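Local coordinates for protein transcriptional regulator, HTH_3 family (Vibrio cholerae, PDB 1Y9Q) that probably binds DNA and regulates transcription through a helix-turn-helix domain, while its cupin domain holds a zinc ion chelated by D-methionine, at residues E105-T110 with N175-P180; Q117-H122 with H162-V167; V126-H131 with I154-D159. All coordinates share one frame; numbering follows the deposited sequence.

Contact 1: E105-T110 with N175-P180. With MED (D-methionine), chain C.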
loop_
_atom_site.group_PDB
_atom_site.type_symbol
_atom_site.label_atom_id
_atom_site.label_comp_id
_atom_site.label_asym_id
_atom_site.label_seq_id
_atom_site.Cartn_x
_atom_site.Cartn_y
_atom_site.Cartn_z
ATOM N N GLU A 105 2.190 21.025 -7.700
ATOM C CA GLU A 105 3.350 20.314 -8.211
ATOM C C GLU A 105 2.724 19.509 -9.348
ATOM O O GLU A 105 1.774 18.770 -9.110
ATOM C CB GLU A 105 3.865 19.387 -7.118
ATOM C CG GLU A 105 5.274 18.952 -7.276
ATOM C CD GLU A 105 5.819 18.386 -5.988
ATOM O OE1 GLU A 105 6.900 18.832 -5.577
ATOM O OE2 GLU A 105 5.169 17.498 -5.391
ATOM N N ILE A 106 3.226 19.650 -10.575
ATOM C CA ILE A 106 2.622 18.938 -11.704
ATOM C C ILE A 106 3.586 18.049 -12.487
ATOM O O ILE A 106 4.640 18.498 -12.954
ATOM C CB ILE A 106 1.959 19.936 -12.676
ATOM C CG1 ILE A 106 0.945 20.786 -11.910
ATOM C CG2 ILE A 106 1.268 19.197 -13.808
ATOM C CD1 ILE A 106 0.324 21.900 -12.734
ATOM N N PHE A 107 3.190 16.788 -12.649
ATOM C CA PHE A 107 4.010 15.808 -13.348
ATOM C C PHE A 107 3.283 15.116 -14.489
ATOM O O PHE A 107 2.054 15.059 -14.523
ATOM C CB PHE A 107 4.446 14.703 -12.388
ATOM C CG PHE A 107 5.014 15.198 -11.102
ATOM C CD1 PHE A 107 6.350 15.562 -11.007
ATOM C CD2 PHE A 107 4.212 15.276 -9.970
ATOM C CE1 PHE A 107 6.884 15.997 -9.797
ATOM C CE2 PHE A 107 4.730 15.708 -8.755
ATOM C CZ PHE A 107 6.070 16.069 -8.669
ATOM N N GLU A 108 4.070 14.583 -15.420
ATOM C CA GLU A 108 3.539 13.797 -16.525
ATOM C C GLU A 108 4.237 12.465 -16.280
ATOM O O GLU A 108 5.459 12.378 -16.372
ATOM C CB GLU A 108 3.942 14.379 -17.883
ATOM C CG GLU A 108 3.300 13.637 -19.039
ATOM C CD GLU A 108 3.365 14.400 -20.344
ATOM O OE1 GLU A 108 2.787 15.506 -20.425
ATOM O OE2 GLU A 108 3.994 13.887 -21.293
ATOM N N ILE A 109 3.461 11.441 -15.946
ATOM C CA ILE A 109 4.005 10.125 -15.617
ATOM C C ILE A 109 3.770 9.057 -16.679
ATOM O O ILE A 109 2.655 8.896 -17.167
ATOM C CB ILE A 109 3.382 9.590 -14.308
ATOM C CG1 ILE A 109 3.459 10.654 -13.207
ATOM C CG2 ILE A 109 4.075 8.304 -13.887
ATOM C CD1 ILE A 109 4.842 11.197 -12.981
ATOM N N THR A 110 4.825 8.320 -17.012
ATOM C CA THR A 110 4.730 7.240 -17.991
ATOM C C THR A 110 4.995 5.908 -17.301
ATOM O O THR A 110 6.075 5.681 -16.751
ATOM C CB THR A 110 5.748 7.409 -19.133
ATOM O OG1 THR A 110 5.502 8.642 -19.816
ATOM C CG2 THR A 110 5.630 6.252 -20.126
ATOM N N ASN A 175 -0.348 14.147 -13.521
ATOM C CA ASN A 175 -0.640 14.056 -12.102
ATOM C C ASN A 175 -0.411 15.414 -11.452
ATOM O O ASN A 175 0.703 15.926 -11.460
ATOM C CB ASN A 175 0.254 12.987 -11.457
ATOM C CG ASN A 175 -0.023 12.795 -9.968
ATOM O OD1 ASN A 175 -1.165 12.879 -9.509
ATOM N ND2 ASN A 175 1.027 12.506 -9.212
ATOM N N ILE A 176 -1.477 16.005 -10.921
ATOM C CA ILE A 176 -1.373 17.285 -10.228
ATOM C C ILE A 176 -1.432 16.965 -8.737
ATOM O O ILE A 176 -2.384 16.332 -8.279
ATOM C CB ILE A 176 -2.558 18.218 -10.565
ATOM C CG1 ILE A 176 -2.504 18.630 -12.034
ATOM C CG2 ILE A 176 -2.541 19.437 -9.653
ATOM C CD1 ILE A 176 -3.756 19.353 -12.491
ATOM N N VAL A 177 -0.417 17.380 -7.983
ATOM C CA VAL A 177 -0.407 17.138 -6.539
ATOM C C VAL A 177 -0.589 18.495 -5.858
ATOM O O VAL A 177 0.271 19.373 -5.962
ATOM C CB VAL A 177 0.922 16.499 -6.084
ATOM C CG1 VAL A 177 0.902 16.253 -4.586
ATOM C CG2 VAL A 177 1.144 15.189 -6.831
ATOM N N ALA A 178 -1.722 18.669 -5.182
ATOM C CA ALA A 178 -2.038 19.930 -4.521
ATOM C C ALA A 178 -1.889 19.831 -3.010
ATOM O O ALA A 178 -2.578 19.043 -2.346
ATOM C CB ALA A 178 -3.452 20.363 -4.887
ATOM N N TYR A 179 -0.990 20.642 -2.473
ATOM C CA TYR A 179 -0.717 20.657 -1.039
ATOM C C TYR A 179 -1.537 21.721 -0.315
ATOM O O TYR A 179 -1.783 22.794 -0.849
ATOM C CB TYR A 179 0.766 20.926 -0.806
ATOM C CG TYR A 179 1.689 19.898 -1.411
ATOM C CD1 TYR A 179 2.257 18.903 -0.624
ATOM C CD2 TYR A 179 2.024 19.938 -2.768
ATOM C CE1 TYR A 179 3.139 17.978 -1.159
ATOM C CE2 TYR A 179 2.914 19.006 -3.320
ATOM C CZ TYR A 179 3.468 18.032 -2.500
ATOM O OH TYR A 179 4.370 17.126 -3.005
ATOM N N PRO A 180 -1.964 21.432 0.922
ATOM C CA PRO A 180 -2.757 22.388 1.702
ATOM C C PRO A 180 -2.052 23.738 1.800
ATOM O O PRO A 180 -0.839 23.794 1.996
ATOM C CB PRO A 180 -2.873 21.708 3.066
ATOM C CG PRO A 180 -2.839 20.259 2.728
ATOM C CD PRO A 180 -1.753 20.183 1.676
HETATM N N MED C . 1.881 11.209 -6.186
HETATM C CA MED C . 3.080 10.428 -6.608
HETATM C C MED C . 3.119 9.064 -5.906
HETATM O O MED C . 2.250 8.699 -5.103
HETATM C CB MED C . 3.066 10.275 -8.146
HETATM C CG MED C . 4.190 9.538 -8.845
HETATM S SD MED C . 5.665 10.581 -8.633
HETATM C CE MED C . 5.253 12.021 -9.515
HETATM O OXT MED C . 4.051 8.295 -6.136
#

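Contact 2: Q117-H122 with H162-V167. With ZN (zinc ion), chain B; MED (D-methionine), chain C.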
loop_
_atom_site.group_PDB
_atom_site.type_symbol
_atom_site.label_atom_id
_atom_site.label_comp_id
_atom_site.label_asym_id
_atom_site.label_seq_id
_atom_site.Cartn_x
_atom_site.Cartn_y
_atom_site.Cartn_z
ATOM N N GLN A 117 2.264 0.861 -9.146
ATOM C CA GLN A 117 2.928 1.698 -8.157
ATOM C C GLN A 117 2.043 1.971 -6.944
ATOM O O GLN A 117 1.060 2.702 -7.047
ATOM C CB GLN A 117 3.314 3.028 -8.818
ATOM C CG GLN A 117 4.095 4.004 -7.965
ATOM C CD GLN A 117 5.492 3.524 -7.671
ATOM O OE1 GLN A 117 6.078 2.759 -8.441
ATOM N NE2 GLN A 117 6.046 3.984 -6.560
HETATM N N MSE A 118 2.367 1.368 -5.803
HETATM C CA MSE A 118 1.600 1.623 -4.585
HETATM C C MSE A 118 2.324 2.710 -3.797
HETATM O O MSE A 118 3.554 2.754 -3.774
HETATM C CB MSE A 118 1.479 0.363 -3.728
HETATM C CG MSE A 118 0.743 -0.777 -4.415
HETATM SE SE MSE A 118 -0.957 -0.232 -5.143
HETATM C CE MSE A 118 -1.857 0.147 -3.473
ATOM N N SER A 119 1.559 3.582 -3.151
ATOM C CA SER A 119 2.133 4.684 -2.379
ATOM C C SER A 119 1.627 4.732 -0.951
ATOM O O SER A 119 0.519 4.279 -0.661
ATOM C CB SER A 119 1.788 6.024 -3.034
ATOM O OG SER A 119 2.313 6.120 -4.335
ATOM N N SER A 120 2.448 5.292 -0.064
ATOM C CA SER A 120 2.067 5.460 1.334
ATOM C C SER A 120 1.259 6.751 1.343
ATOM O O SER A 120 1.305 7.519 0.386
ATOM C CB SER A 120 3.304 5.640 2.223
ATOM O OG SER A 120 4.122 4.486 2.230
ATOM N N PRO A 121 0.506 7.010 2.416
ATOM C CA PRO A 121 -0.271 8.250 2.430
ATOM C C PRO A 121 0.642 9.463 2.284
ATOM O O PRO A 121 1.758 9.464 2.805
ATOM C CB PRO A 121 -0.933 8.222 3.804
ATOM C CG PRO A 121 -1.076 6.748 4.086
ATOM C CD PRO A 121 0.264 6.221 3.636
ATOM N N HIS A 122 0.190 10.479 1.557
ATOM C CA HIS A 122 0.980 11.700 1.455
ATOM C C HIS A 122 0.530 12.496 2.675
ATOM O O HIS A 122 -0.312 12.016 3.441
ATOM C CB HIS A 122 0.682 12.451 0.157
ATOM C CG HIS A 122 1.097 11.704 -1.076
ATOM N ND1 HIS A 122 2.215 10.896 -1.111
ATOM C CD2 HIS A 122 0.556 11.654 -2.315
ATOM C CE1 HIS A 122 2.343 10.381 -2.321
ATOM N NE2 HIS A 122 1.351 10.826 -3.071
ATOM N N HIS A 162 -2.656 4.675 -1.506
ATOM C CA HIS A 162 -3.159 4.794 -2.869
ATOM C C HIS A 162 -2.173 4.168 -3.830
ATOM O O HIS A 162 -1.141 3.648 -3.415
ATOM C CB HIS A 162 -3.432 6.268 -3.246
ATOM C CG HIS A 162 -2.231 7.162 -3.196
ATOM N ND1 HIS A 162 -1.647 7.568 -2.016
ATOM C CD2 HIS A 162 -1.533 7.776 -4.187
ATOM C CE1 HIS A 162 -0.645 8.391 -2.278
ATOM N NE2 HIS A 162 -0.557 8.532 -3.589
ATOM N N GLY A 163 -2.495 4.197 -5.117
ATOM C CA GLY A 163 -1.592 3.605 -6.083
ATOM C C GLY A 163 -2.008 3.850 -7.514
ATOM O O GLY A 163 -3.104 4.346 -7.774
ATOM N N TYR A 164 -1.122 3.499 -8.440
ATOM C CA TYR A 164 -1.368 3.677 -9.866
ATOM C C TYR A 164 -0.901 2.428 -10.591
ATOM O O TYR A 164 0.114 1.844 -10.225
ATOM C CB TYR A 164 -0.576 4.868 -10.396
ATOM C CG TYR A 164 -0.483 6.015 -9.425
ATOM C CD1 TYR A 164 0.408 5.974 -8.351
ATOM C CD2 TYR A 164 -1.301 7.133 -9.561
ATOM C CE1 TYR A 164 0.481 7.020 -7.438
ATOM C CE2 TYR A 164 -1.236 8.184 -8.653
ATOM C CZ TYR A 164 -0.345 8.118 -7.595
ATOM O OH TYR A 164 -0.290 9.150 -6.697
ATOM N N ALA A 165 -1.635 2.024 -11.621
ATOM C CA ALA A 165 -1.253 0.844 -12.379
ATOM C C ALA A 165 -1.636 0.968 -13.847
ATOM O O ALA A 165 -2.735 1.408 -14.182
ATOM C CB ALA A 165 -1.904 -0.397 -11.777
ATOM N N ALA A 166 -0.713 0.586 -14.718
ATOM C CA ALA A 166 -0.969 0.618 -16.149
ATOM C C ALA A 166 -1.640 -0.712 -16.469
ATOM O O ALA A 166 -1.116 -1.770 -16.111
ATOM C CB ALA A 166 0.337 0.748 -16.910
ATOM N N VAL A 167 -2.806 -0.667 -17.108
ATOM C CA VAL A 167 -3.509 -1.895 -17.460
ATOM C C VAL A 167 -3.005 -2.330 -18.833
ATOM O O VAL A 167 -2.806 -3.523 -19.084
ATOM C CB VAL A 167 -5.031 -1.692 -17.480
ATOM C CG1 VAL A 167 -5.725 -3.033 -17.647
ATOM C CG2 VAL A 167 -5.478 -1.033 -16.180
HETATM ZN ZN ZN B . 0.615 9.960 -4.854
HETATM N N MED C . 1.881 11.209 -6.186
HETATM C CA MED C . 3.080 10.428 -6.608
HETATM C C MED C . 3.119 9.064 -5.906
HETATM O O MED C . 2.250 8.699 -5.103
HETATM C CB MED C . 3.066 10.275 -8.146
HETATM C CG MED C . 4.190 9.538 -8.845
HETATM S SD MED C . 5.665 10.581 -8.633
HETATM C CE MED C . 5.253 12.021 -9.515
HETATM O OXT MED C . 4.051 8.295 -6.136
#

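Contact 3: V126-H131 with I154-D159. With ZN (zinc ion), chain B; MED (D-methionine), chain C.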
loop_
_atom_site.group_PDB
_atom_site.type_symbol
_atom_site.label_atom_id
_atom_site.label_comp_id
_atom_site.label_asym_id
_atom_site.label_seq_id
_atom_site.Cartn_x
_atom_site.Cartn_y
_atom_site.Cartn_z
ATOM N N VAL A 126 -3.324 16.507 1.400
ATOM C CA VAL A 126 -2.781 16.568 0.043
ATOM C C VAL A 126 -3.776 15.907 -0.905
ATOM O O VAL A 126 -4.246 14.802 -0.647
ATOM C CB VAL A 126 -1.418 15.860 -0.063
ATOM C CG1 VAL A 126 -0.943 15.864 -1.509
ATOM C CG2 VAL A 126 -0.407 16.574 0.815
ATOM N N ILE A 127 -4.088 16.595 -1.998
ATOM C CA ILE A 127 -5.054 16.107 -2.980
ATOM C C ILE A 127 -4.404 15.858 -4.345
ATOM O O ILE A 127 -3.528 16.609 -4.772
ATOM C CB ILE A 127 -6.204 17.143 -3.120
ATOM C CG1 ILE A 127 -7.016 17.180 -1.820
ATOM C CG2 ILE A 127 -7.078 16.827 -4.338
ATOM C CD1 ILE A 127 -7.964 18.365 -1.715
ATOM N N GLU A 128 -4.821 14.795 -5.028
ATOM C CA GLU A 128 -4.265 14.501 -6.347
ATOM C C GLU A 128 -5.315 14.490 -7.434
ATOM O O GLU A 128 -6.460 14.091 -7.201
ATOM C CB GLU A 128 -3.549 13.146 -6.354
ATOM C CG GLU A 128 -2.190 13.163 -5.698
ATOM C CD GLU A 128 -1.447 11.854 -5.880
ATOM O OE1 GLU A 128 -1.407 11.346 -7.018
ATOM O OE2 GLU A 128 -0.898 11.343 -4.888
ATOM N N TYR A 129 -4.904 14.942 -8.619
ATOM C CA TYR A 129 -5.735 14.961 -9.815
ATOM C C TYR A 129 -5.029 14.056 -10.821
ATOM O O TYR A 129 -3.800 14.063 -10.908
ATOM C CB TYR A 129 -5.814 16.361 -10.421
ATOM C CG TYR A 129 -6.639 17.345 -9.638
ATOM C CD1 TYR A 129 -7.925 17.686 -10.056
ATOM C CD2 TYR A 129 -6.131 17.954 -8.491
ATOM C CE1 TYR A 129 -8.690 18.610 -9.354
ATOM C CE2 TYR A 129 -6.894 18.881 -7.774
ATOM C CZ TYR A 129 -8.169 19.204 -8.216
ATOM O OH TYR A 129 -8.927 20.126 -7.534
ATOM N N ILE A 130 -5.811 13.296 -11.580
ATOM C CA ILE A 130 -5.268 12.386 -12.584
ATOM C C ILE A 130 -6.002 12.594 -13.906
ATOM O O ILE A 130 -7.229 12.697 -13.931
ATOM C CB ILE A 130 -5.474 10.901 -12.170
ATOM C CG1 ILE A 130 -4.804 10.612 -10.824
ATOM C CG2 ILE A 130 -4.929 9.982 -13.249
ATOM C CD1 ILE A 130 -3.293 10.620 -10.857
ATOM N N HIS A 131 -5.246 12.661 -14.998
ATOM C CA HIS A 131 -5.821 12.817 -16.331
ATOM C C HIS A 131 -5.028 11.883 -17.242
ATOM O O HIS A 131 -3.825 12.071 -17.443
ATOM C CB HIS A 131 -5.695 14.263 -16.821
ATOM C CG HIS A 131 -6.468 14.543 -18.072
ATOM N ND1 HIS A 131 -6.270 15.675 -18.832
ATOM C CD2 HIS A 131 -7.435 13.833 -18.703
ATOM C CE1 HIS A 131 -7.077 15.648 -19.879
ATOM N NE2 HIS A 131 -7.794 14.540 -19.823
ATOM N N ILE A 154 -9.924 11.949 -12.714
ATOM C CA ILE A 154 -10.483 11.756 -11.384
ATOM C C ILE A 154 -9.574 12.444 -10.373
ATOM O O ILE A 154 -8.408 12.707 -10.663
ATOM C CB ILE A 154 -10.556 10.241 -11.064
ATOM C CG1 ILE A 154 -11.538 9.973 -9.922
ATOM C CG2 ILE A 154 -9.168 9.721 -10.700
ATOM C CD1 ILE A 154 -11.782 8.489 -9.685
ATOM N N ARG A 155 -10.116 12.766 -9.203
ATOM C CA ARG A 155 -9.304 13.356 -8.149
ATOM C C ARG A 155 -9.619 12.615 -6.866
ATOM O O ARG A 155 -10.698 12.032 -6.727
ATOM C CB ARG A 155 -9.558 14.864 -7.988
ATOM C CG ARG A 155 -10.991 15.294 -7.734
ATOM C CD ARG A 155 -11.013 16.654 -7.021
ATOM N NE ARG A 155 -10.927 16.486 -5.573
ATOM C CZ ARG A 155 -10.777 17.480 -4.700
ATOM N NH1 ARG A 155 -10.679 18.735 -5.116
ATOM N NH2 ARG A 155 -10.768 17.216 -3.401
ATOM N N PHE A 156 -8.678 12.624 -5.930
ATOM C CA PHE A 156 -8.877 11.922 -4.671
ATOM C C PHE A 156 -7.980 12.473 -3.575
ATOM O O PHE A 156 -6.983 13.141 -3.853
ATOM C CB PHE A 156 -8.588 10.428 -4.868
ATOM C CG PHE A 156 -7.162 10.125 -5.246
ATOM C CD1 PHE A 156 -6.220 9.794 -4.271
ATOM C CD2 PHE A 156 -6.759 10.168 -6.578
ATOM C CE1 PHE A 156 -4.897 9.507 -4.621
ATOM C CE2 PHE A 156 -5.444 9.885 -6.937
ATOM C CZ PHE A 156 -4.510 9.553 -5.958
ATOM N N PHE A 157 -8.351 12.205 -2.329
ATOM C CA PHE A 157 -7.549 12.641 -1.197
ATOM C C PHE A 157 -6.424 11.620 -1.118
ATOM O O PHE A 157 -6.671 10.428 -0.935
ATOM C CB PHE A 157 -8.396 12.641 0.077
ATOM C CG PHE A 157 -9.453 13.703 0.084
ATOM C CD1 PHE A 157 -9.114 15.032 0.312
ATOM C CD2 PHE A 157 -10.779 13.384 -0.188
ATOM C CE1 PHE A 157 -10.083 16.035 0.263
ATOM C CE2 PHE A 157 -11.757 14.378 -0.240
ATOM C CZ PHE A 157 -11.406 15.706 -0.014
ATOM N N SER A 158 -5.189 12.092 -1.275
ATOM C CA SER A 158 -4.024 11.219 -1.277
ATOM C C SER A 158 -3.392 10.933 0.075
ATOM O O SER A 158 -2.376 10.232 0.143
ATOM C CB SER A 158 -2.951 11.778 -2.220
ATOM O OG SER A 158 -2.413 12.998 -1.729
ATOM N N ASP A 159 -3.973 11.472 1.145
ATOM C CA ASP A 159 -3.440 11.216 2.478
ATOM C C ASP A 159 -4.013 9.890 2.980
ATOM O O ASP A 159 -4.538 9.784 4.094
ATOM C CB ASP A 159 -3.772 12.373 3.437
ATOM C CG ASP A 159 -5.265 12.663 3.538
ATOM O OD1 ASP A 159 -6.054 12.120 2.734
ATOM O OD2 ASP A 159 -5.647 13.455 4.426
HETATM ZN ZN ZN B . 0.615 9.960 -4.854
HETATM N N MED C . 1.881 11.209 -6.186
HETATM C CA MED C . 3.080 10.428 -6.608
HETATM C C MED C . 3.119 9.064 -5.906
HETATM O O MED C . 2.250 8.699 -5.103
HETATM C CB MED C . 3.066 10.275 -8.146
HETATM C CG MED C . 4.190 9.538 -8.845
HETATM S SD MED C . 5.665 10.581 -8.633
HETATM C CE MED C . 5.253 12.021 -9.515
HETATM O OXT MED C . 4.051 8.295 -6.136
#

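Contact 1: E105-T110 with N175-P180
Phe107 and Val177 meet at the rim of the Phe107 ring, where Val177 CG2 lies near the ring plane, 4.1 Å from CE2. Over one face of the same ring sits the methyl end of the bound D-methionine: its CE is 3.4 Å from Phe107 CD2, displaced toward the rim. Ile109 CD1 reaches the same methyl, making an apolar seat for the thioether end of the ligand. Tyr179 presents an edge instead, with Glu105 CB in its plane. CG of Glu105 is anti to the backbone N (chi1 -160°), and the chain runs on extended to carry the carboxylate out to the Tyr179 hydroxyl. The carboxylate and ring planes are 81° apart. Tyr179 OH donates to Glu105 OE2 at 2.5 Å, a short bond approaching from the syn side but 32° out of the carboxylate plane. Backbone pairing is antiparallel: Glu105 with Val177 and Phe107 with Asn175 are hydrogen-bonded pairs, Asn175 N reaching Phe107 O at 2.8 Å. Between them, Ile106 and Ile176 form a non-hydrogen-bonded pair on the other face of the sheet, their side chains side by side with the two CG1 atoms 4.1 Å apart. Strand 90-99 flanks 104-111 on one side, and strand 127-134 flanks 171-178 on the other. Trp57 of helix 53-63 packs on Glu105, Phe107, Val177 and Tyr179, joining the cupin sheet to the helical part of the chain.

Contact 2: Q117-H122 with H162-V167
His122, His162 and Tyr164 converge on one zinc ion, through His122 NE2 at 2.1 Å, His162 NE2 at 2.2 Å and Tyr164 OH at 2.2 Å. D-methionine chelates the metal with N and O, and Glu128 completes the site. The zinc lies in the plane of the Tyr164 ring, at its edge. The imidazoles make an offset edge-to-face pair with planes at 76°, His162 CE1 standing over the rim of the His122 face. A second shell fixes these groups. Ser119 CB covers one face of His162, 3.6 Å from the ring centroid, while Ser119 OG donates to ligand O at 2.7 Å; one serine thus touches both the His162 ring and the bound D-methionine, two of the zinc's ligands. His162 CG lies between its backbone N and carbonyl carbon (chi1 61°), and its ND1 is hydrogen-bonded to Gln160 O. Antiparallel backbone bonds underlie the site: Gln117 N meets Tyr164 O at 2.6 Å and Ser119 N meets His162 O at 2.7 Å, whereas the return bond from His162 N is weak. Met118 touches Met118 of the second subunit. Strand 116-119 lies at one border of its sheet, with strand 137-141 beyond 162-166, and helix 53-63 packs against Gln117 and His122.

Contact 3: V126-H131 with I154-D159
Val126 O is gripped twice by Ser158. The backbone N, at 2.9 Å, lies 15° from the carbonyl plane, whereas OG, at 2.8 Å, donates from above that plane. Ser158 OG sits between its own backbone N and carbonyl carbon (chi1 67°), which turns it back onto the same carbonyl and brings it beside Val126 CG1. Ser158 CB also lies 3.4 Å from Glu128 OE2, the oxygen that binds zinc at 2.0 Å. Beyond CG the Glu128 chain is extended, carrying the carboxylate away from the strand to the metal, where OE2 also lies near the amino N of D-methionine. At the base of that chain, Glu128 CB rests over one face of Phe156, 4.1 Å from the ring centroid, and Ile130 CG1 meets the ring's edge. The opposite face of the sheet bears a different set. Arg155 lies alongside Tyr129, its CB over the rim of one ring face, with the guanidinium turned 71° from the ring; the bond from Arg155 NH1 to Tyr129 OH is weak. Ile127 CG2 stands over the centre of one guanidinium face, while Ile127 CG1 packs 3.7 Å from Phe157 CD1. Two antiparallel hydrogen-bonded pairs, Glu128 with Phe156 and Ile130 with Ile154, hold the strands in register. Strand 153-157 is outermost in its sheet, and 127-134 pairs on its other side with 171-178. From the second sheet, Phe141 of strand 137-141 stacks on Phe156, and Leu148 of strand 144-148 packs on Ile130 and Ile154, as in a cupin barrel.

After the N-terminal helices, the chain enters the cupin fold, and the three contacts close loops nested one inside another. Strand 104-111 opens the outermost loop, which contact 1 closes only when strand 171-178 returns near the C terminus. Within it, contact 2 joins 117-122 to 162-167, and innermost, contact 3 joins 126-131 to 154-159; none cross. Contacts 1 and 3 belong to the same five-stranded sheet, linked by backbone bonds between strands 171-178 and 127-134, whereas contact 2 lies in the facing four-stranded sheet. A backbone bond from His122 to Ser158 ties contacts 2 and 3, which also share the zinc; all three contacts meet D-methionine between the sheets.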